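Type I modular polyketide synthase (Streptomyces albus subsp. albus, PDB 6IYT) probably transfers an ethylmalonyl extender unit from coenzyme A, as the acyltransferase domain of a module in the salinomycin polyketide assembly line. Local coordinates at residues F388-P398 and E414-R423; F125-A136 and I181-M192. All coordinates share one frame; numbering follows the deposited sequence.

Contact 1 of 2, residues F388-P398 and E414-R423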
loop_
_atom_site.group_PDB
_atom_site.type_symbol
_atom_site.label_atom_id
_atom_site.label_comp_id
_atom_site.label_asym_id
_atom_site.label_seq_id
_atom_site.Cartn_x
_atom_site.Cartn_y
_atom_site.Cartn_z
ATOM N N PHE A 388 -8.727 -0.741 15.497
ATOM C CA PHE A 388 -8.500 -0.450 14.047
ATOM C C PHE A 388 -9.301 -1.414 13.186
ATOM O O PHE A 388 -9.225 -2.623 13.361
ATOM C CB PHE A 388 -6.997 -0.539 13.695
ATOM C CG PHE A 388 -6.166 0.557 14.286
ATOM C CD1 PHE A 388 -5.786 0.528 15.611
ATOM C CD2 PHE A 388 -5.827 1.677 13.517
ATOM C CE1 PHE A 388 -5.020 1.550 16.153
ATOM C CE2 PHE A 388 -5.074 2.685 14.041
ATOM C CZ PHE A 388 -4.706 2.650 15.383
ATOM N N ASP A 389 -10.122 -0.883 12.282
ATOM C CA ASP A 389 -10.740 -1.749 11.275
ATOM C C ASP A 389 -10.634 -1.235 9.846
ATOM O O ASP A 389 -11.254 -1.784 8.958
ATOM C CB ASP A 389 -12.223 -2.069 11.632
ATOM C CG ASP A 389 -13.128 -0.842 11.580
ATOM O OD1 ASP A 389 -12.616 0.285 11.328
ATOM O OD2 ASP A 389 -14.347 -0.979 11.896
ATOM N N VAL A 390 -9.759 -0.266 9.602
ATOM C CA VAL A 390 -9.506 0.181 8.255
ATOM C C VAL A 390 -8.002 0.133 8.075
ATOM O O VAL A 390 -7.276 0.879 8.731
ATOM C CB VAL A 390 -10.006 1.647 7.989
ATOM C CG1 VAL A 390 -9.629 2.107 6.581
ATOM C CG2 VAL A 390 -11.532 1.751 8.178
ATOM N N PHE A 391 -7.566 -0.698 7.138
ATOM C CA PHE A 391 -6.154 -0.899 6.875
ATOM C C PHE A 391 -5.932 -0.502 5.453
ATOM O O PHE A 391 -6.485 -1.142 4.551
ATOM C CB PHE A 391 -5.773 -2.380 7.025
ATOM C CG PHE A 391 -5.802 -2.886 8.461
ATOM C CD1 PHE A 391 -7.001 -3.085 9.115
ATOM C CD2 PHE A 391 -4.643 -3.263 9.100
ATOM C CE1 PHE A 391 -7.030 -3.633 10.393
ATOM C CE2 PHE A 391 -4.667 -3.663 10.430
ATOM C CZ PHE A 391 -5.869 -3.848 11.075
ATOM N N VAL A 392 -5.149 0.537 5.227
ATOM C CA VAL A 392 -4.928 1.016 3.866
ATOM C C VAL A 392 -3.496 0.715 3.482
ATOM O O VAL A 392 -2.568 1.196 4.124
ATOM C CB VAL A 392 -5.179 2.536 3.768
ATOM C CG1 VAL A 392 -4.756 3.082 2.397
ATOM C CG2 VAL A 392 -6.614 2.860 4.093
ATOM N N GLU A 393 -3.300 -0.165 2.505
ATOM C CA GLU A 393 -1.960 -0.493 2.068
ATOM C C GLU A 393 -1.522 0.493 0.997
ATOM O O GLU A 393 -2.068 0.531 -0.094
ATOM C CB GLU A 393 -1.850 -1.960 1.610
ATOM C CG GLU A 393 -0.412 -2.373 1.284
ATOM C CD GLU A 393 -0.316 -3.735 0.660
ATOM O OE1 GLU A 393 -0.875 -4.692 1.242
ATOM O OE2 GLU A 393 0.401 -3.877 -0.379
ATOM N N SER A 394 -0.565 1.332 1.365
ATOM C CA SER A 394 -0.102 2.444 0.552
ATOM C C SER A 394 0.981 1.983 -0.442
ATOM O O SER A 394 2.150 2.372 -0.324
ATOM C CB SER A 394 0.448 3.537 1.470
ATOM O OG SER A 394 0.704 4.746 0.762
ATOM N N SER A 395 0.584 1.122 -1.385
ATOM C CA SER A 395 1.541 0.398 -2.227
ATOM C C SER A 395 1.079 0.296 -3.692
ATOM O O SER A 395 -0.059 0.539 -4.000
ATOM C CB SER A 395 1.731 -1.006 -1.681
ATOM O OG SER A 395 0.580 -1.767 -1.886
ATOM N N ALA A 396 2.019 -0.052 -4.570
ATOM C CA ALA A 396 1.771 -0.201 -5.992
ATOM C C ALA A 396 1.001 -1.499 -6.322
ATOM O O ALA A 396 0.448 -1.614 -7.379
ATOM C CB ALA A 396 3.101 -0.179 -6.739
ATOM N N HIS A 397 0.956 -2.444 -5.378
ATOM C CA HIS A 397 0.306 -3.757 -5.615
ATOM C C HIS A 397 0.106 -4.431 -4.288
ATOM O O HIS A 397 0.992 -4.364 -3.454
ATOM C CB HIS A 397 1.184 -4.647 -6.519
ATOM C CG HIS A 397 0.590 -5.996 -6.792
ATOM N ND1 HIS A 397 -0.457 -6.176 -7.655
ATOM C CD2 HIS A 397 0.876 -7.224 -6.291
ATOM C CE1 HIS A 397 -0.838 -7.445 -7.640
ATOM N NE2 HIS A 397 -0.059 -8.099 -6.804
ATOM N N PRO A 398 -1.118 -4.944 -4.016
ATOM C CA PRO A 398 -1.434 -5.297 -2.603
ATOM C C PRO A 398 -0.791 -6.598 -2.206
ATOM O O PRO A 398 -0.927 -7.614 -2.926
ATOM C CB PRO A 398 -2.950 -5.447 -2.573
ATOM C CG PRO A 398 -3.442 -5.164 -3.917
ATOM C CD PRO A 398 -2.302 -4.948 -4.872
ATOM N N GLU A 414 -14.502 -8.346 11.535
ATOM C CA GLU A 414 -14.493 -7.841 10.154
ATOM C C GLU A 414 -13.683 -6.572 10.076
ATOM O O GLU A 414 -13.921 -5.643 10.846
ATOM C CB GLU A 414 -15.906 -7.525 9.702
ATOM C CG GLU A 414 -16.536 -8.602 8.837
ATOM C CD GLU A 414 -17.392 -8.019 7.730
ATOM O OE1 GLU A 414 -17.653 -6.789 7.757
ATOM O OE2 GLU A 414 -17.775 -8.779 6.815
ATOM N N VAL A 415 -12.759 -6.503 9.116
ATOM C CA VAL A 415 -12.031 -5.250 8.842
ATOM C C VAL A 415 -12.000 -4.973 7.334
ATOM O O VAL A 415 -12.330 -5.851 6.539
ATOM C CB VAL A 415 -10.569 -5.317 9.350
ATOM C CG1 VAL A 415 -10.529 -5.714 10.813
ATOM C CG2 VAL A 415 -9.747 -6.299 8.516
ATOM N N LEU A 416 -11.682 -3.723 6.953
ATOM C CA LEU A 416 -11.418 -3.399 5.547
ATOM C C LEU A 416 -9.918 -3.412 5.301
ATOM O O LEU A 416 -9.160 -2.786 6.046
ATOM C CB LEU A 416 -11.978 -2.033 5.202
ATOM C CG LEU A 416 -11.573 -1.466 3.842
ATOM C CD1 LEU A 416 -12.207 -2.226 2.705
ATOM C CD2 LEU A 416 -11.937 0.007 3.779
ATOM N N ALA A 417 -9.500 -4.217 4.342
ATOM C CA ALA A 417 -8.109 -4.269 3.917
ATOM C C ALA A 417 -8.017 -3.842 2.469
ATOM O O ALA A 417 -8.511 -4.531 1.571
ATOM C CB ALA A 417 -7.564 -5.676 4.103
ATOM N N GLN A 418 -7.545 -2.630 2.263
ATOM C CA GLN A 418 -7.720 -1.942 1.014
ATOM C C GLN A 418 -6.350 -1.604 0.460
ATOM O O GLN A 418 -5.566 -0.995 1.137
ATOM C CB GLN A 418 -8.497 -0.665 1.258
ATOM C CG GLN A 418 -8.673 0.154 0.031
ATOM C CD GLN A 418 -9.496 -0.541 -0.964
ATOM O OE1 GLN A 418 -10.592 -0.991 -0.648
ATOM N NE2 GLN A 418 -8.953 -0.742 -2.164
ATOM N N GLY A 419 -6.087 -2.000 -0.780
ATOM C CA GLY A 419 -4.881 -1.560 -1.499
ATOM C C GLY A 419 -5.069 -0.215 -2.202
ATOM O O GLY A 419 -6.150 0.372 -2.161
ATOM N N THR A 420 -3.999 0.260 -2.839
ATOM C CA THR A 420 -4.027 1.493 -3.560
ATOM C C THR A 420 -3.948 1.191 -5.039
ATOM O O THR A 420 -4.975 1.145 -5.692
ATOM C CB THR A 420 -2.922 2.447 -3.120
ATOM O OG1 THR A 420 -2.968 2.589 -1.687
ATOM C CG2 THR A 420 -3.112 3.798 -3.751
ATOM N N LEU A 421 -2.756 0.907 -5.560
ATOM C CA LEU A 421 -2.658 0.443 -6.926
ATOM C C LEU A 421 -2.552 -1.066 -7.023
ATOM O O LEU A 421 -2.590 -1.755 -6.029
ATOM C CB LEU A 421 -1.479 1.115 -7.646
ATOM C CG LEU A 421 -1.368 2.635 -7.550
ATOM C CD1 LEU A 421 -0.155 3.144 -8.349
ATOM C CD2 LEU A 421 -2.637 3.288 -8.057
ATOM N N ARG A 422 -2.545 -1.566 -8.261
ATOM C CA ARG A 422 -2.383 -2.967 -8.511
ATOM C C ARG A 422 -1.579 -3.134 -9.771
ATOM O O ARG A 422 -1.481 -2.205 -10.570
ATOM C CB ARG A 422 -3.765 -3.648 -8.634
ATOM C CG ARG A 422 -3.729 -5.150 -8.529
ATOM C CD ARG A 422 -5.107 -5.715 -8.142
ATOM N NE ARG A 422 -6.128 -5.325 -9.116
ATOM C CZ ARG A 422 -7.411 -5.654 -9.044
ATOM N NH1 ARG A 422 -7.883 -6.266 -7.965
ATOM N NH2 ARG A 422 -8.261 -5.179 -9.954
ATOM N N ARG A 423 -0.945 -4.308 -9.934
ATOM C CA ARG A 423 -0.110 -4.547 -11.105
ATOM C C ARG A 423 -0.878 -4.210 -12.420
ATOM O O ARG A 423 -1.966 -4.697 -12.629
ATOM C CB ARG A 423 0.349 -6.033 -11.134
ATOM C CG ARG A 423 1.095 -6.375 -12.401
ATOM C CD ARG A 423 1.713 -7.762 -12.324
ATOM N NE ARG A 423 2.400 -8.091 -13.581
ATOM C CZ ARG A 423 3.220 -9.119 -13.733
ATOM N NH1 ARG A 423 3.502 -9.898 -12.699
ATOM N NH2 ARG A 423 3.745 -9.376 -14.938
HETATM O O HOH W 1 -1.911 -1.741 -3.207
#

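Contact 2 of 2, residues F125-A136 and I181-M192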
loop_
_atom_site.group_PDB
_atom_site.type_symbol
_atom_site.label_atom_id
_atom_site.label_comp_id
_atom_site.label_asym_id
_atom_site.label_seq_id
_atom_site.Cartn_x
_atom_site.Cartn_y
_atom_site.Cartn_z
ATOM N N PHE A 125 2.594 -0.226 5.087
ATOM C CA PHE A 125 3.677 0.005 4.143
ATOM C C PHE A 125 4.496 -1.262 4.002
ATOM O O PHE A 125 5.254 -1.635 4.919
ATOM C CB PHE A 125 4.569 1.132 4.668
ATOM C CG PHE A 125 3.871 2.447 4.779
ATOM C CD1 PHE A 125 3.154 2.779 5.939
ATOM C CD2 PHE A 125 3.802 3.314 3.682
ATOM C CE1 PHE A 125 2.480 3.995 6.023
ATOM C CE2 PHE A 125 3.114 4.506 3.762
ATOM C CZ PHE A 125 2.412 4.821 4.906
ATOM N N PRO A 126 4.249 -2.022 2.936
ATOM C CA PRO A 126 4.951 -3.310 2.774
ATOM C C PRO A 126 6.413 -3.171 2.366
ATOM O O PRO A 126 6.897 -2.067 2.097
ATOM C CB PRO A 126 4.162 -4.019 1.670
ATOM C CG PRO A 126 3.422 -2.951 0.946
ATOM C CD PRO A 126 3.313 -1.740 1.840
ATOM N N GLY A 127 7.096 -4.281 2.288
ATOM C CA GLY A 127 8.466 -4.304 1.742
ATOM C C GLY A 127 8.459 -4.682 0.278
ATOM O O GLY A 127 7.582 -4.259 -0.490
ATOM N N GLN A 128 9.430 -5.476 -0.135
ATOM C CA GLN A 128 9.534 -5.825 -1.539
ATOM C C GLN A 128 8.445 -6.808 -1.902
ATOM O O GLN A 128 7.902 -7.500 -1.037
ATOM C CB GLN A 128 10.911 -6.391 -1.865
ATOM C CG GLN A 128 11.825 -5.377 -2.497
ATOM C CD GLN A 128 13.269 -5.798 -2.484
ATOM O OE1 GLN A 128 13.709 -6.624 -3.306
ATOM N NE2 GLN A 128 14.008 -5.279 -1.550
ATOM N N GLY A 129 8.051 -6.798 -3.167
ATOM C CA GLY A 129 6.965 -7.652 -3.642
ATOM C C GLY A 129 5.879 -6.822 -4.301
ATOM O O GLY A 129 5.035 -7.350 -5.065
ATOM N N SER A 130 5.892 -5.521 -3.986
ATOM C CA SER A 130 4.901 -4.538 -4.486
ATOM C C SER A 130 5.113 -4.157 -5.967
ATOM O O SER A 130 4.272 -3.483 -6.569
ATOM C CB SER A 130 4.999 -3.257 -3.627
ATOM O OG SER A 130 3.876 -3.169 -2.799
ATOM N N GLN A 131 6.332 -4.332 -6.436
ATOM C CA GLN A 131 6.791 -3.608 -7.597
ATOM C C GLN A 131 6.170 -4.199 -8.864
ATOM O O GLN A 131 5.983 -5.408 -8.955
ATOM C CB GLN A 131 8.361 -3.667 -7.667
ATOM C CG GLN A 131 8.948 -5.074 -7.808
ATOM C CD GLN A 131 9.278 -5.760 -6.477
ATOM O OE1 GLN A 131 8.767 -5.388 -5.430
ATOM N NE2 GLN A 131 10.190 -6.745 -6.521
ATOM N N TRP A 132 5.963 -3.362 -9.877
ATOM C CA TRP A 132 5.701 -3.840 -11.218
ATOM C C TRP A 132 6.242 -2.893 -12.286
ATOM O O TRP A 132 6.440 -1.696 -12.051
ATOM C CB TRP A 132 4.208 -4.085 -11.433
ATOM C CG TRP A 132 3.306 -2.945 -11.029
ATOM C CD1 TRP A 132 2.793 -2.707 -9.786
ATOM C CD2 TRP A 132 2.670 -1.999 -11.910
ATOM N NE1 TRP A 132 1.884 -1.682 -9.839
ATOM C CE2 TRP A 132 1.782 -1.240 -11.136
ATOM C CE3 TRP A 132 2.789 -1.710 -13.285
ATOM C CZ2 TRP A 132 0.979 -0.260 -11.686
ATOM C CZ3 TRP A 132 1.986 -0.741 -13.821
ATOM C CH2 TRP A 132 1.140 0.010 -13.019
ATOM N N ALA A 133 6.623 -3.479 -13.413
ATOM C CA ALA A 133 7.279 -2.735 -14.452
ATOM C C ALA A 133 6.324 -1.699 -15.008
ATOM O O ALA A 133 5.193 -2.025 -15.402
ATOM C CB ALA A 133 7.754 -3.672 -15.553
ATOM N N GLY A 134 6.736 -0.445 -14.933
ATOM C CA GLY A 134 5.913 0.679 -15.393
ATOM C C GLY A 134 5.066 1.320 -14.298
ATOM O O GLY A 134 4.336 2.275 -14.554
ATOM N N MET A 135 5.164 0.807 -13.067
ATOM C CA MET A 135 4.439 1.413 -11.923
ATOM C C MET A 135 4.738 2.918 -11.779
ATOM O O MET A 135 5.854 3.375 -12.049
ATOM C CB MET A 135 4.798 0.693 -10.605
ATOM C CG MET A 135 6.245 0.884 -10.167
ATOM S SD MET A 135 6.570 -0.008 -8.644
ATOM C CE MET A 135 5.709 1.016 -7.475
ATOM N N ALA A 136 3.716 3.666 -11.373
ATOM C CA ALA A 136 3.813 5.100 -10.999
ATOM C C ALA A 136 3.798 6.075 -12.166
ATOM O O ALA A 136 3.502 7.236 -11.978
ATOM C CB ALA A 136 5.015 5.376 -10.104
ATOM N N ILE A 181 18.547 -4.084 -6.309
ATOM C CA ILE A 181 17.994 -3.807 -4.983
ATOM C C ILE A 181 18.268 -2.353 -4.504
ATOM O O ILE A 181 17.408 -1.735 -3.927
ATOM C CB ILE A 181 18.481 -4.842 -3.929
ATOM C CG1 ILE A 181 17.686 -4.707 -2.655
ATOM C CG2 ILE A 181 19.957 -4.708 -3.680
ATOM C CD1 ILE A 181 17.794 -5.903 -1.743
ATOM N N GLU A 182 19.415 -1.796 -4.893
ATOM C CA GLU A 182 19.822 -0.479 -4.404
ATOM C C GLU A 182 19.115 0.636 -5.200
ATOM O O GLU A 182 19.088 1.770 -4.792
ATOM C CB GLU A 182 21.333 -0.338 -4.461
ATOM C CG GLU A 182 21.894 -0.216 -5.900
ATOM C CD GLU A 182 22.213 -1.564 -6.574
ATOM O OE1 GLU A 182 21.586 -2.623 -6.261
ATOM O OE2 GLU A 182 23.061 -1.551 -7.519
ATOM N N ILE A 183 18.450 0.241 -6.275
ATOM C CA ILE A 183 17.596 1.152 -7.078
ATOM C C ILE A 183 16.148 1.002 -6.676
ATOM O O ILE A 183 15.441 2.001 -6.425
ATOM C CB ILE A 183 17.741 0.866 -8.571
ATOM C CG1 ILE A 183 19.232 0.846 -9.010
ATOM C CG2 ILE A 183 16.926 1.880 -9.379
ATOM C CD1 ILE A 183 20.003 2.080 -8.676
ATOM N N LEU A 184 15.721 -0.255 -6.538
ATOM C CA LEU A 184 14.340 -0.582 -6.201
ATOM C C LEU A 184 13.893 -0.044 -4.843
ATOM O O LEU A 184 12.779 0.506 -4.715
ATOM C CB LEU A 184 14.155 -2.099 -6.244
ATOM C CG LEU A 184 12.764 -2.628 -5.996
ATOM C CD1 LEU A 184 11.833 -2.066 -7.047
ATOM C CD2 LEU A 184 12.786 -4.164 -6.048
ATOM N N GLN A 185 14.680 -0.285 -3.790
ATOM C CA GLN A 185 14.192 0.090 -2.455
ATOM C C GLN A 185 13.938 1.611 -2.354
ATOM O O GLN A 185 12.914 2.022 -1.872
ATOM C CB GLN A 185 15.099 -0.406 -1.354
ATOM C CG GLN A 185 15.153 -1.917 -1.265
ATOM C CD GLN A 185 15.685 -2.426 0.073
ATOM O OE1 GLN A 185 15.916 -1.653 1.003
ATOM N NE2 GLN A 185 15.792 -3.737 0.196
ATOM N N PRO A 186 14.859 2.443 -2.867
ATOM C CA PRO A 186 14.538 3.859 -2.739
ATOM C C PRO A 186 13.399 4.306 -3.639
ATOM O O PRO A 186 12.620 5.225 -3.262
ATOM C CB PRO A 186 15.875 4.563 -3.134
ATOM C CG PRO A 186 16.931 3.539 -2.839
ATOM C CD PRO A 186 16.264 2.236 -3.263
ATOM N N VAL A 187 13.209 3.618 -4.767
ATOM C CA VAL A 187 12.061 3.916 -5.639
ATOM C C VAL A 187 10.728 3.485 -4.968
ATOM O O VAL A 187 9.802 4.263 -4.896
ATOM C CB VAL A 187 12.202 3.249 -6.990
ATOM C CG1 VAL A 187 10.879 3.253 -7.708
ATOM C CG2 VAL A 187 13.262 3.955 -7.804
ATOM N N LEU A 188 10.711 2.288 -4.375
ATOM C CA LEU A 188 9.552 1.826 -3.590
ATOM C C LEU A 188 9.198 2.769 -2.454
ATOM O O LEU A 188 8.034 3.011 -2.200
ATOM C CB LEU A 188 9.816 0.435 -3.033
ATOM C CG LEU A 188 9.139 -0.797 -3.626
ATOM C CD1 LEU A 188 8.622 -0.629 -5.025
ATOM C CD2 LEU A 188 10.010 -2.043 -3.481
ATOM N N PHE A 189 10.220 3.211 -1.709
ATOM C CA PHE A 189 10.063 4.194 -0.675
ATOM C C PHE A 189 9.354 5.455 -1.206
ATOM O O PHE A 189 8.376 5.898 -0.637
ATOM C CB PHE A 189 11.427 4.568 -0.113
ATOM C CG PHE A 189 11.416 5.785 0.751
ATOM C CD1 PHE A 189 11.094 5.687 2.094
ATOM C CD2 PHE A 189 11.906 6.962 0.286
ATOM C CE1 PHE A 189 11.131 6.796 2.928
ATOM C CE2 PHE A 189 11.978 8.071 1.101
ATOM C CZ PHE A 189 11.591 7.983 2.440
ATOM N N THR A 190 9.802 5.952 -2.351
ATOM C CA THR A 190 9.256 7.183 -2.903
ATOM C C THR A 190 7.825 6.966 -3.314
ATOM O O THR A 190 6.963 7.763 -2.977
ATOM C CB THR A 190 10.077 7.699 -4.107
ATOM O OG1 THR A 190 9.918 6.814 -5.219
ATOM C CG2 THR A 190 11.475 7.779 -3.741
ATOM N N VAL A 191 7.554 5.823 -3.903
ATOM C CA VAL A 191 6.213 5.533 -4.380
ATOM C C VAL A 191 5.236 5.347 -3.185
ATOM O O VAL A 191 4.133 5.928 -3.180
ATOM C CB VAL A 191 6.192 4.299 -5.284
ATOM C CG1 VAL A 191 4.786 3.811 -5.468
ATOM C CG2 VAL A 191 6.827 4.602 -6.621
ATOM N N MET A 192 5.681 4.652 -2.136
ATOM C CA MET A 192 4.771 4.338 -0.981
ATOM C C MET A 192 4.447 5.602 -0.176
ATOM O O MET A 192 3.292 5.854 0.197
ATOM C CB MET A 192 5.413 3.301 -0.074
ATOM C CG MET A 192 5.277 1.893 -0.580
ATOM S SD MET A 192 5.795 0.656 0.646
ATOM C CE MET A 192 7.488 1.072 0.892
#

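Contact 1 of 2, residues F388-P398 and E414-R423
F391 bonds through both backbone groups to the neighbouring strand, its N to L416 O and its O to Q418 N, at one border of the parallel sheet of the acyltransferase domain. Here strand 388-393, helix 401-411 and strand 416-418 form a beta-alpha-beta unit, and the two strand axes lie only 7° from parallel. On either side of F391 the pairing is extended by L416 N to D389 O and by E393 N to Q418 O. V390 CG1 runs beside L416 CD2 at 4.2 Å on the face that also bears V392 and Q418, the latter two packing on W199 of helix 181-200. On the reverse face F391 CB sits 3.5 Å from L416 O, while F391 CE1 reaches V415 CB at 4.1 Å; helix 401-411 covers this side through I404 and S405.

Beyond the strands the pairing continues by other means. T420 OG1 donates to E393 O at 2.8 Å, and L421 N to S395 O at 3.1 Å. The carboxylate of E393 turns away from the neighbouring strand and takes bonds from S395 OG and from the amides of V399 and L400, at the approach to helix 401-411.

H397 ends the pairing with its ring. CB lies 4.0 Å from R423 N, and with CG opposite the backbone N across the CA-CB bond (chi1 180°) the imidazole reaches the backbone of R422-R423. CG itself is near R423 N. ND1 then accepts from R423 N at 3.0 Å, with the donor 21° out of the ring plane, and has R422 CG 3.5 Å away; CE1 also abuts that methylene, and P398 CD covers one ring face near its rim. Between the two loops a single water accepts from T420 N and donates to both S395 OG and L421 O.

Contact 2 of 2, residues F125-A136 and I181-M192
M135 meets V191 through two turns of its side chain: chi1 of 67° puts CG between the backbone N and the carbonyl carbon, and a bend at the thioether (chi3 -73°) lays CE 3.6 Å from V191 CG1. M192 is extended as far as SD, which brings the sulfur beside P126 CD, and the bend at chi3 (-61°) turns CE toward P126 O. These side chains join helix 181-200 to the loop that follows strand 120-125, which carries the GQGSQ sequence of this acyltransferase family; in relatives this loop borders the active site, close to the nucleophile elbow. The helix kinks at P186, whose nitrogen has no N-H to offer the preceding turn.

Q131 sets CB over two successive helix turns, 3.9 Å from L184 CD1 and 4.0 Å from L188 CD1. Its amide bends back on the loop, where OE1 accepts from G129 N at 2.8 Å and so limits the rotation of the side chain; NE2 has a weak bond to G314 O. Q128 lies across the same leucines, at about a right angle to L188, its CG against the CD2 methyls of both. Further along, A136, at the N-cap position of helix 137-142, adds its methyl against V191 CG2.

Around M192 the packing includes a backbone oxygen: P126 O is buried without a hydrogen-bond partner, and M192 SD comes within 3.3 Å of it. G127 O, likewise buried without a partner, faces L188 CD2. At the edge of the F125 ring, in its plane, M192 O stands 3.8 Å from CE2.

Contact 2 closes along the chain before contact 1 opens, yet their centres are only about 16 Å apart and their loops touch. The two share the four-stranded parallel sheet ordered 208-211, 120-125, 388-393, 416-418: loop 125-136 leaves the strand next to 388-393, and contact 1 forms the sheet's last pair. Helix 181-200 reaches both, through I181-M192 in one and W199 in the other. S394 OG to M192 O and W132 NE1 to A396 O are hydrogen bonds linking them, as is S130 OG to H397 O. Segments distant in sequence thus converge at one end of the sheet, beside the probable nucleophile elbow following strand 208-211.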